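Local coordinates for protein pectinesterase inhibitor (Actinidia chinensis, PDB 1XG2) that inhibits pectin methylesterase by binding to the enzyme as a four-helix bundle, and may take part in regulating fruit ripening, at residues E73-N78 with G113-S118; D117-E120 with N124-T127; A47-T52 with D81-L86; E77-A82 with L134-L139. All coordinates share one frame; numbering follows the deposited sequence.

Contact 1 (E73-N78 with G113-S118); sequences ETCSEN and GTCEDS
A disulfide joins Cys-75 to Cys-115, SG to SG at 2.1 Å, with a chi3 of 87° that is close to the unstrained right angle. The two sulfurs leave their helices differently: SG of Cys-75 lies anti to its carbonyl carbon, while SG of Cys-115 lies anti to its backbone N. The bridge brings the two CA atoms to 4.6 Å. Next to it the amide of Asn-78 crosses Thr-114 at about a right angle, its OD1 3.2 Å from Thr-114 CB. That amide is held by its other end, since Asn-78 ND2 donates an almost straight bond (168°) of 2.8 Å to Thr-74 O, reaching it from above the carbonyl plane. Thr-74 O also takes the backbone N-H of Asn-78. On the neighbouring turn Thr-74 CG2 rests 3.3 Å from Ser-118 OG, which is itself turned back to Thr-114 O. Further out, Thr-74 OG1 hydrogen-bonds to Thr-78 of the pectinesterase chain, while Thr-114 OG1 has Asp-110 O of its own helix and His-137 of the pectinesterase. The segment axes run antiparallel, at 170° and 8.7 Å, as neighbouring helices do in an up-and-down four-helix bundle, here cross-linked beside the enzyme-binding surface.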
loop_
_atom_site.group_PDB
_atom_site.type_symbol
_atom_site.label_atom_id
_atom_site.label_comp_id
_atom_site.label_asym_id
_atom_site.label_seq_id
_atom_site.Cartn_x
_atom_site.Cartn_y
_atom_site.Cartn_z
ATOM N N GLU B 73 6.001 -18.194 3.741
ATOM C CA GLU B 73 4.554 -18.081 3.878
ATOM C C GLU B 73 4.106 -16.702 3.412
ATOM O O GLU B 73 3.068 -16.569 2.781
ATOM C CB GLU B 73 4.079 -18.361 5.301
ATOM C CG GLU B 73 2.551 -18.369 5.435
ATOM C CD GLU B 73 1.851 -19.417 4.546
ATOM O OE1 GLU B 73 2.400 -20.533 4.368
ATOM O OE2 GLU B 73 0.740 -19.132 4.015
ATOM N N THR B 74 4.913 -15.692 3.696
ATOM C CA THR B 74 4.640 -14.330 3.235
ATOM C C THR B 74 4.674 -14.302 1.700
ATOM O O THR B 74 3.786 -13.745 1.046
ATOM C CB THR B 74 5.685 -13.382 3.845
ATOM O OG1 THR B 74 5.417 -13.205 5.242
ATOM C CG2 THR B 74 5.607 -11.978 3.263
ATOM N N CYS B 75 5.699 -14.927 1.119
ATOM C CA CYS B 75 5.817 -15.013 -0.340
ATOM C C CYS B 75 4.598 -15.676 -0.933
ATOM O O CYS B 75 4.019 -15.193 -1.904
ATOM C CB CYS B 75 7.084 -15.779 -0.728
ATOM S SG CYS B 75 8.564 -14.837 -0.344
ATOM N N SER B 76 4.184 -16.772 -0.306
ATOM C CA SER B 76 3.029 -17.527 -0.746
ATOM C C SER B 76 1.737 -16.683 -0.739
ATOM O O SER B 76 0.968 -16.713 -1.694
ATOM C CB SER B 76 2.882 -18.757 0.152
ATOM O OG SER B 76 1.752 -19.501 -0.212
ATOM N N GLU B 77 1.513 -15.933 0.333
ATOM C CA GLU B 77 0.324 -15.064 0.435
ATOM C C GLU B 77 0.335 -13.973 -0.639
ATOM O O GLU B 77 -0.683 -13.689 -1.266
ATOM C CB GLU B 77 0.233 -14.451 1.833
ATOM C CG GLU B 77 -0.132 -15.479 2.897
ATOM C CD GLU B 77 -0.034 -14.965 4.337
ATOM O OE1 GLU B 77 -0.179 -15.800 5.269
ATOM O OE2 GLU B 77 0.184 -13.754 4.547
ATOM N N ASN B 78 1.508 -13.402 -0.874
ATOM C CA ASN B 78 1.684 -12.379 -1.895
ATOM C C ASN B 78 1.460 -12.897 -3.299
ATOM O O ASN B 78 0.827 -12.223 -4.112
ATOM C CB ASN B 78 3.065 -11.745 -1.782
ATOM C CG ASN B 78 3.101 -10.647 -0.745
ATOM O OD1 ASN B 78 2.791 -9.485 -1.033
ATOM N ND2 ASN B 78 3.490 -10.998 0.463
ATOM N N GLY B 113 7.799 -8.308 -5.354
ATOM C CA GLY B 113 8.667 -7.374 -4.663
ATOM C C GLY B 113 8.577 -7.484 -3.158
ATOM O O GLY B 113 9.565 -7.273 -2.446
ATOM N N THR B 114 7.394 -7.819 -2.665
ATOM C CA THR B 114 7.189 -8.002 -1.236
ATOM C C THR B 114 7.867 -9.294 -0.773
ATOM O O THR B 114 8.417 -9.351 0.316
ATOM C CB THR B 114 5.698 -8.039 -0.927
ATOM O OG1 THR B 114 5.099 -6.781 -1.303
ATOM C CG2 THR B 114 5.460 -8.157 0.564
ATOM N N CYS B 115 7.826 -10.325 -1.613
ATOM C CA CYS B 115 8.596 -11.541 -1.347
ATOM C C CYS B 115 10.069 -11.168 -1.211
ATOM O O CYS B 115 10.707 -11.509 -0.211
ATOM C CB CYS B 115 8.381 -12.565 -2.450
ATOM S SG CYS B 115 9.249 -14.120 -2.154
ATOM N N GLU B 116 10.583 -10.411 -2.188
ATOM C CA GLU B 116 11.974 -9.948 -2.199
ATOM C C GLU B 116 12.337 -9.164 -0.943
ATOM O O GLU B 116 13.377 -9.420 -0.323
ATOM C CB GLU B 116 12.236 -9.034 -3.412
ATOM C CG GLU B 116 12.343 -9.748 -4.741
ATOM C CD GLU B 116 13.582 -10.618 -4.837
ATOM O OE1 GLU B 116 13.435 -11.837 -4.991
ATOM O OE2 GLU B 116 14.690 -10.079 -4.747
ATOM N N ASP B 117 11.490 -8.206 -0.584
ATOM C CA ASP B 117 11.704 -7.386 0.609
ATOM C C ASP B 117 11.700 -8.208 1.908
ATOM O O ASP B 117 12.317 -7.796 2.882
ATOM C CB ASP B 117 10.621 -6.337 0.768
ATOM C CG ASP B 117 10.631 -5.275 -0.322
ATOM O OD1 ASP B 117 11.652 -5.042 -0.992
ATOM O OD2 ASP B 117 9.610 -4.618 -0.551
ATOM N N SER B 118 10.998 -9.339 1.925
ATOM C CA SER B 118 10.899 -10.175 3.125
ATOM C C SER B 118 12.174 -10.973 3.405
ATOM O O SER B 118 12.336 -11.531 4.496
ATOM C CB SER B 118 9.727 -11.151 2.999
ATOM O OG SER B 118 8.494 -10.457 2.860
#

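Contact 2 (D117-E120 with N124-T127); sequences DSFE and NIPT
One face of the Phe-119 ring carries the side chain of Ile-125. Its CG1 stands 3.8 Å from the ring centroid and 14° off the normal, which satisfies a CH-pi contact, although it is displaced toward the rim. The same face also receives Ile-125 CA, 3.5 Å from Phe-119 CD1, and Ile-125 CB lies 3.5 Å from Phe-119 CG, so backbone and side chain of one residue lie together against the ring. Pro-126 approaches obliquely, with its CD 4.3 Å from Phe-119 CE1. The isoleucine lies across the ring because CG1 is anti to the backbone N (chi1 -164°), and its extended chain carries CD1 on to 3.6 Å from Phe-119 CD2.

A water joins the backbones next to the ring, donating to Phe-119 O and accepting from Ile-125 N, both at 3.0 Å. Beyond the two segments, Phe-119 also packs on Arg-71 and Cys-75 of helix 66-95 and on Leu-129 of helix 127-149, and is thereby buried. With an alanine at Phe-119, Ile-125 would probably lose the aromatic face it lies on, and a gap would open beside Cys-75 and Leu-129.

The contact closes the connection between helices 98-118 and 127-149, with Pro-126 at the N-cap position of the second. No direct hydrogen bond links the segments; dispersion and CH-pi attraction hold the side chains, while a single water serves the two backbone groups. The chemistry therefore implies that the turn is held by apolar packing of Phe-119 on Ile-125, with its one polar link made through a water.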
loop_
_atom_site.group_PDB
_atom_site.type_symbol
_atom_site.label_atom_id
_atom_site.label_comp_id
_atom_site.label_asym_id
_atom_site.label_seq_id
_atom_site.Cartn_x
_atom_site.Cartn_y
_atom_site.Cartn_z
ATOM N N ASP B 117 11.490 -8.206 -0.584
ATOM C CA ASP B 117 11.704 -7.386 0.609
ATOM C C ASP B 117 11.700 -8.208 1.908
ATOM O O ASP B 117 12.317 -7.796 2.882
ATOM C CB ASP B 117 10.621 -6.337 0.768
ATOM C CG ASP B 117 10.631 -5.275 -0.322
ATOM O OD1 ASP B 117 11.652 -5.042 -0.992
ATOM O OD2 ASP B 117 9.610 -4.618 -0.551
ATOM N N SER B 118 10.998 -9.339 1.925
ATOM C CA SER B 118 10.899 -10.175 3.125
ATOM C C SER B 118 12.174 -10.973 3.405
ATOM O O SER B 118 12.336 -11.531 4.496
ATOM C CB SER B 118 9.727 -11.151 2.999
ATOM O OG SER B 118 8.494 -10.457 2.860
ATOM N N PHE B 119 13.066 -11.038 2.420
ATOM C CA PHE B 119 14.329 -11.764 2.570
ATOM C C PHE B 119 15.497 -10.810 2.793
ATOM O O PHE B 119 16.526 -10.896 2.131
ATOM C CB PHE B 119 14.573 -12.646 1.351
ATOM C CG PHE B 119 13.876 -13.968 1.420
ATOM C CD1 PHE B 119 14.454 -15.022 2.102
ATOM C CD2 PHE B 119 12.641 -14.158 0.809
ATOM C CE1 PHE B 119 13.826 -16.263 2.173
ATOM C CE2 PHE B 119 12.007 -15.388 0.880
ATOM C CZ PHE B 119 12.604 -16.448 1.567
ATOM N N GLU B 120 15.348 -9.916 3.757
ATOM C CA GLU B 120 16.406 -8.967 4.053
ATOM C C GLU B 120 17.209 -9.494 5.225
ATOM O O GLU B 120 16.685 -9.711 6.321
ATOM C CB GLU B 120 15.848 -7.563 4.284
ATOM C CG GLU B 120 15.610 -6.851 2.951
ATOM C CD GLU B 120 15.348 -5.366 3.089
ATOM O OE1 GLU B 120 16.233 -4.636 3.612
ATOM O OE2 GLU B 120 14.256 -4.928 2.653
ATOM N N ASN B 124 18.905 -16.198 3.798
ATOM C CA ASN B 124 18.889 -15.620 2.462
ATOM C C ASN B 124 17.952 -16.336 1.517
ATOM O O ASN B 124 17.670 -17.518 1.660
ATOM C CB ASN B 124 20.276 -15.649 1.820
ATOM C CG ASN B 124 21.290 -14.816 2.559
ATOM O OD1 ASN B 124 22.464 -15.181 2.591
ATOM N ND2 ASN B 124 20.867 -13.696 3.140
ATOM N N ILE B 125 17.494 -15.598 0.517
ATOM C CA ILE B 125 16.545 -16.134 -0.435
ATOM C C ILE B 125 17.234 -17.151 -1.328
ATOM O O ILE B 125 18.379 -16.942 -1.720
ATOM C CB ILE B 125 15.940 -14.992 -1.266
ATOM C CG1 ILE B 125 14.685 -15.469 -1.990
ATOM C CG2 ILE B 125 16.970 -14.391 -2.232
ATOM C CD1 ILE B 125 13.905 -14.343 -2.590
ATOM N N PRO B 126 16.554 -18.246 -1.644
ATOM C CA PRO B 126 17.046 -19.165 -2.672
ATOM C C PRO B 126 17.095 -18.469 -4.027
ATOM O O PRO B 126 16.173 -17.727 -4.374
ATOM C CB PRO B 126 16.016 -20.289 -2.671
ATOM C CG PRO B 126 15.290 -20.153 -1.405
ATOM C CD PRO B 126 15.291 -18.712 -1.056
ATOM N N THR B 127 18.184 -18.681 -4.757
ATOM C CA THR B 127 18.349 -18.132 -6.096
ATOM C C THR B 127 17.145 -18.387 -6.989
ATOM O O THR B 127 16.724 -17.488 -7.707
ATOM C CB THR B 127 19.609 -18.711 -6.751
ATOM O OG1 THR B 127 20.751 -18.300 -5.991
ATOM C CG2 THR B 127 19.838 -18.080 -8.119
HETATM O O HOH W 1 18.412 -12.729 0.686
#

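Contact 3 (A47-T52 with D81-L86); sequences ASAKQT and DAIDSL
Ala-49 and Ile-83 bring helices 34-60 and 66-95 together in the four-helix bundle, their CA atoms 6.2 Å apart, a close approach that the small alanine permits. Along 81-86, Asp-81 faces Val-88 of the pectinesterase chain, and Ala-82 turns into the bundle to touch Ala-108 of helix 98-118. Ile-83 then carries the contact, dividing its branches between two residues. Its CG1, placed anti to its carbonyl carbon (chi1 -71°), meets Ala-49 CB at 3.7 Å. From there CD1 continues over the backbone of the facing helix, 3.8 Å from Ala-49 O and 3.9 Å from Lys-50 CA. With a serine in its place, the CG1 and CD1 contacts to Ala-49 and Lys-50 would go, probably opening a gap between the two helices and leaving the methylenes of Lys-50 without the surface they cross. Leu-86, one turn after Ala-82, packs on Ala-45 and Ala-108. The outer margin is closed by Lys-50, whose extended aliphatic chain crosses Ile-83 at about a right angle: its CG lies 4.0 Å from Ile-83 CD1, and its CE 4.1 Å from Ile-83 CG2.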
loop_
_atom_site.group_PDB
_atom_site.type_symbol
_atom_site.label_atom_id
_atom_site.label_comp_id
_atom_site.label_asym_id
_atom_site.label_seq_id
_atom_site.Cartn_x
_atom_site.Cartn_y
_atom_site.Cartn_z
ATOM N N ALA B 47 0.484 -17.115 -15.454
ATOM C CA ALA B 47 1.056 -18.465 -15.527
ATOM C C ALA B 47 2.384 -18.561 -14.765
ATOM O O ALA B 47 2.672 -19.577 -14.117
ATOM C CB ALA B 47 1.235 -18.884 -16.997
ATOM N N SER B 48 3.197 -17.511 -14.855
ATOM C CA SER B 48 4.453 -17.451 -14.115
ATOM C C SER B 48 4.184 -17.409 -12.613
ATOM O O SER B 48 4.792 -18.160 -11.847
ATOM C CB SER B 48 5.271 -16.227 -14.535
ATOM O OG SER B 48 6.513 -16.197 -13.858
ATOM N N ALA B 49 3.263 -16.541 -12.194
ATOM C CA ALA B 49 2.897 -16.448 -10.782
ATOM C C ALA B 49 2.407 -17.798 -10.270
ATOM O O ALA B 49 2.716 -18.181 -9.154
ATOM C CB ALA B 49 1.820 -15.365 -10.561
ATOM N N LYS B 50 1.650 -18.519 -11.092
ATOM C CA LYS B 50 1.079 -19.801 -10.677
ATOM C C LYS B 50 2.179 -20.842 -10.497
ATOM O O LYS B 50 2.186 -21.583 -9.509
ATOM C CB LYS B 50 0.030 -20.285 -11.671
ATOM C CG LYS B 50 -1.293 -19.544 -11.558
ATOM C CD LYS B 50 -2.305 -20.081 -12.539
ATOM C CE LYS B 50 -3.710 -19.568 -12.243
ATOM N NZ LYS B 50 -4.588 -19.747 -13.436
ATOM N N GLN B 51 3.134 -20.868 -11.419
ATOM C CA GLN B 51 4.266 -21.775 -11.302
ATOM C C GLN B 51 5.092 -21.472 -10.047
ATOM O O GLN B 51 5.543 -22.386 -9.344
ATOM C CB GLN B 51 5.159 -21.716 -12.548
ATOM C CG GLN B 51 6.463 -22.511 -12.386
ATOM C CD GLN B 51 7.308 -22.566 -13.659
ATOM O OE1 GLN B 51 6.972 -23.292 -14.612
ATOM N NE2 GLN B 51 8.418 -21.817 -13.670
ATOM N N THR B 52 5.293 -20.187 -9.766
ATOM C CA THR B 52 6.111 -19.778 -8.640
ATOM C C THR B 52 5.432 -20.099 -7.314
ATOM O O THR B 52 6.102 -20.457 -6.351
ATOM C CB THR B 52 6.483 -18.290 -8.760
ATOM O OG1 THR B 52 7.302 -18.108 -9.926
ATOM C CG2 THR B 52 7.370 -17.845 -7.616
ATOM N N ASP B 81 -2.286 -13.401 -3.852
ATOM C CA ASP B 81 -2.920 -12.123 -4.147
ATOM C C ASP B 81 -2.583 -11.665 -5.573
ATOM O O ASP B 81 -3.463 -11.191 -6.291
ATOM C CB ASP B 81 -2.496 -11.064 -3.119
ATOM C CG ASP B 81 -3.114 -11.300 -1.740
ATOM O OD1 ASP B 81 -4.100 -12.070 -1.650
ATOM O OD2 ASP B 81 -2.673 -10.765 -0.691
ATOM N N ALA B 82 -1.322 -11.827 -5.984
ATOM C CA ALA B 82 -0.901 -11.478 -7.344
ATOM C C ALA B 82 -1.689 -12.247 -8.402
ATOM O O ALA B 82 -2.105 -11.670 -9.418
ATOM C CB ALA B 82 0.588 -11.717 -7.522
ATOM N N ILE B 83 -1.904 -13.546 -8.164
ATOM C CA ILE B 83 -2.668 -14.381 -9.095
ATOM C C ILE B 83 -4.100 -13.859 -9.206
ATOM O O ILE B 83 -4.636 -13.714 -10.308
ATOM C CB ILE B 83 -2.646 -15.870 -8.654
ATOM C CG1 ILE B 83 -1.243 -16.446 -8.895
ATOM C CG2 ILE B 83 -3.743 -16.678 -9.382
ATOM C CD1 ILE B 83 -0.915 -17.692 -8.075
ATOM N N ASP B 84 -4.689 -13.543 -8.059
ATOM C CA ASP B 84 -6.039 -12.999 -8.009
ATOM C C ASP B 84 -6.137 -11.668 -8.761
ATOM O O ASP B 84 -7.089 -11.430 -9.510
ATOM C CB ASP B 84 -6.480 -12.799 -6.544
ATOM C CG ASP B 84 -7.037 -14.056 -5.913
ATOM O OD1 ASP B 84 -7.285 -15.053 -6.643
ATOM O OD2 ASP B 84 -7.240 -14.120 -4.676
ATOM N N SER B 85 -5.148 -10.807 -8.565
ATOM C CA SER B 85 -5.151 -9.487 -9.165
ATOM C C SER B 85 -4.975 -9.557 -10.672
ATOM O O SER B 85 -5.600 -8.792 -11.400
ATOM C CB SER B 85 -4.085 -8.575 -8.534
ATOM O OG SER B 85 -4.488 -8.173 -7.231
ATOM N N LEU B 86 -4.140 -10.478 -11.148
ATOM C CA LEU B 86 -3.963 -10.640 -12.582
ATOM C C LEU B 86 -5.231 -11.216 -13.231
ATOM O O LEU B 86 -5.583 -10.854 -14.358
ATOM C CB LEU B 86 -2.749 -11.511 -12.876
ATOM C CG LEU B 86 -1.393 -10.840 -12.612
ATOM C CD1 LEU B 86 -0.269 -11.834 -12.671
ATOM C CD2 LEU B 86 -1.113 -9.673 -13.561
#

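Contact 4 (E77-A82 with L134-L139); sequences ENYADA and LKLEDL
Tyr-79 OH, hydrogen-bonded to Asp-133 just ahead of segment 134-139, lies 4.2 Å from Leu-136 CB, so the polar end of the tyrosine and its apolar ring meet the same helix. The ring is met by one branch of Leu-136: CD2 comes obliquely to Tyr-79 CE2 at 3.5 Å and stands 4.0 Å from Tyr-79 CZ. The two side chains reach out from opposite directions, which bridges helices whose nearest CA atoms, those of Ala-82 and Leu-136, are 9.5 Å apart. On the leucine side this depends on CG being anti to the backbone N (chi1 -178°), which points the branch toward helix 66-95. There CD2 also faces Ala-82 CB, at 4.4 Å, and thus touches both the aromatic ring and, in a second direction, the methyl group one turn later. Ala-112 of helix 98-118 touches both Tyr-79 and Leu-136, while Thr-52 and Ile-56 of helix 34-60 also pack on the tyrosine, so all four long helices of the bundle meet around this pair. The touching residues are buried, and the segments share no hydrogen bond. Dispersion therefore joins the two helices here, and the bond to Asp-133 satisfies the buried hydroxyl and probably limits how far the ring can shift.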
loop_
_atom_site.group_PDB
_atom_site.type_symbol
_atom_site.label_atom_id
_atom_site.label_comp_id
_atom_site.label_asym_id
_atom_site.label_seq_id
_atom_site.Cartn_x
_atom_site.Cartn_y
_atom_site.Cartn_z
ATOM N N GLU B 77 1.513 -15.933 0.333
ATOM C CA GLU B 77 0.324 -15.064 0.435
ATOM C C GLU B 77 0.335 -13.973 -0.639
ATOM O O GLU B 77 -0.683 -13.689 -1.266
ATOM C CB GLU B 77 0.233 -14.451 1.833
ATOM C CG GLU B 77 -0.132 -15.479 2.897
ATOM C CD GLU B 77 -0.034 -14.965 4.337
ATOM O OE1 GLU B 77 -0.179 -15.800 5.269
ATOM O OE2 GLU B 77 0.184 -13.754 4.547
ATOM N N ASN B 78 1.508 -13.402 -0.874
ATOM C CA ASN B 78 1.684 -12.379 -1.895
ATOM C C ASN B 78 1.460 -12.897 -3.299
ATOM O O ASN B 78 0.827 -12.223 -4.112
ATOM C CB ASN B 78 3.065 -11.745 -1.782
ATOM C CG ASN B 78 3.101 -10.647 -0.745
ATOM O OD1 ASN B 78 2.791 -9.485 -1.033
ATOM N ND2 ASN B 78 3.490 -10.998 0.463
ATOM N N TYR B 79 1.940 -14.107 -3.586
ATOM C CA TYR B 79 1.719 -14.677 -4.902
ATOM C C TYR B 79 0.241 -15.024 -5.099
ATOM O O TYR B 79 -0.271 -14.892 -6.198
ATOM C CB TYR B 79 2.647 -15.874 -5.168
ATOM C CG TYR B 79 3.943 -15.436 -5.789
ATOM C CD1 TYR B 79 4.973 -14.911 -5.010
ATOM C CD2 TYR B 79 4.120 -15.485 -7.167
ATOM C CE1 TYR B 79 6.173 -14.477 -5.592
ATOM C CE2 TYR B 79 5.316 -15.073 -7.761
ATOM C CZ TYR B 79 6.329 -14.564 -6.968
ATOM O OH TYR B 79 7.503 -14.154 -7.561
ATOM N N ALA B 80 -0.432 -15.443 -4.032
ATOM C CA ALA B 80 -1.842 -15.772 -4.113
ATOM C C ALA B 80 -2.628 -14.515 -4.482
ATOM O O ALA B 80 -3.497 -14.557 -5.345
ATOM C CB ALA B 80 -2.344 -16.385 -2.794
ATOM N N ASP B 81 -2.286 -13.401 -3.852
ATOM C CA ASP B 81 -2.920 -12.123 -4.147
ATOM C C ASP B 81 -2.583 -11.665 -5.573
ATOM O O ASP B 81 -3.463 -11.191 -6.291
ATOM C CB ASP B 81 -2.496 -11.064 -3.119
ATOM C CG ASP B 81 -3.114 -11.300 -1.740
ATOM O OD1 ASP B 81 -4.100 -12.070 -1.650
ATOM O OD2 ASP B 81 -2.673 -10.765 -0.691
ATOM N N ALA B 82 -1.322 -11.827 -5.984
ATOM C CA ALA B 82 -0.901 -11.478 -7.344
ATOM C C ALA B 82 -1.689 -12.247 -8.402
ATOM O O ALA B 82 -2.105 -11.670 -9.418
ATOM C CB ALA B 82 0.588 -11.717 -7.522
ATOM N N LEU B 134 11.901 -11.761 -9.944
ATOM C CA LEU B 134 12.327 -10.793 -10.956
ATOM C C LEU B 134 11.595 -11.040 -12.255
ATOM O O LEU B 134 11.291 -10.090 -13.001
ATOM C CB LEU B 134 13.837 -10.838 -11.209
ATOM C CG LEU B 134 14.758 -10.367 -10.091
ATOM C CD1 LEU B 134 16.200 -10.381 -10.594
ATOM C CD2 LEU B 134 14.371 -8.988 -9.584
ATOM N N LYS B 135 11.292 -12.306 -12.523
ATOM C CA LYS B 135 10.553 -12.657 -13.723
ATOM C C LYS B 135 9.104 -12.152 -13.662
ATOM O O LYS B 135 8.599 -11.613 -14.629
ATOM C CB LYS B 135 10.575 -14.163 -13.956
ATOM C CG LYS B 135 10.048 -14.561 -15.310
ATOM C CD LYS B 135 9.873 -16.056 -15.416
ATOM C CE LYS B 135 10.390 -16.628 -16.743
ATOM N NZ LYS B 135 9.503 -17.770 -17.176
ATOM N N LEU B 136 8.439 -12.327 -12.529
ATOM C CA LEU B 136 7.074 -11.839 -12.422
ATOM C C LEU B 136 7.071 -10.331 -12.576
ATOM O O LEU B 136 6.178 -9.779 -13.195
ATOM C CB LEU B 136 6.452 -12.204 -11.083
ATOM C CG LEU B 136 4.995 -11.760 -10.949
ATOM C CD1 LEU B 136 4.166 -12.325 -12.082
ATOM C CD2 LEU B 136 4.433 -12.184 -9.584
ATOM N N GLU B 137 8.065 -9.677 -11.988
ATOM C CA GLU B 137 8.177 -8.225 -12.065
ATOM C C GLU B 137 8.330 -7.790 -13.522
ATOM O O GLU B 137 7.623 -6.893 -13.988
ATOM C CB GLU B 137 9.350 -7.724 -11.223
ATOM C CG GLU B 137 9.100 -7.732 -9.722
ATOM C CD GLU B 137 10.309 -7.283 -8.922
ATOM O OE1 GLU B 137 11.398 -7.123 -9.509
ATOM O OE2 GLU B 137 10.171 -7.092 -7.701
ATOM N N ASP B 138 9.215 -8.462 -14.253
ATOM C CA ASP B 138 9.471 -8.141 -15.663
ATOM C C ASP B 138 8.216 -8.365 -16.513
ATOM O O ASP B 138 7.893 -7.568 -17.406
ATOM C CB ASP B 138 10.655 -8.964 -16.195
ATOM C CG ASP B 138 11.974 -8.603 -15.526
ATOM O OD1 ASP B 138 12.972 -9.373 -15.637
ATOM O OD2 ASP B 138 12.119 -7.563 -14.862
ATOM N N LEU B 139 7.503 -9.452 -16.238
ATOM C CA LEU B 139 6.318 -9.801 -16.998
ATOM C C LEU B 139 5.172 -8.850 -16.713
ATOM O O LEU B 139 4.446 -8.463 -17.629
ATOM C CB LEU B 139 5.880 -11.233 -16.690
ATOM C CG LEU B 139 6.867 -12.276 -17.217
ATOM C CD1 LEU B 139 6.431 -13.688 -16.836
ATOM C CD2 LEU B 139 7.060 -12.121 -18.713
#

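How the contacts relate
Contacts 1, 3 and 4 all draw on helix 66-95, which meets a different helix in each. Contacts 3 and 4 have centres about 6 Å apart and interlock where Thr-52 CG2 packs 3.5 Å from Tyr-79 CE2. Contact 4 is the more central, about 5 Å from the centre of the chain. Contact 1 lies about 9 Å from it, centre to centre, and touches it through Gly-113 and Glu-137. Contact 2 adjoins contact 1, centres about 9 Å apart, with Phe-119 CE2 3.7 Å from Cys-75 SG. Contacts 2 and 3 do not touch: centres about 19 Å, nearest atoms about 9 Å apart. Contact 1 borders the pectinesterase most extensively, with seven residues within reach of that chain.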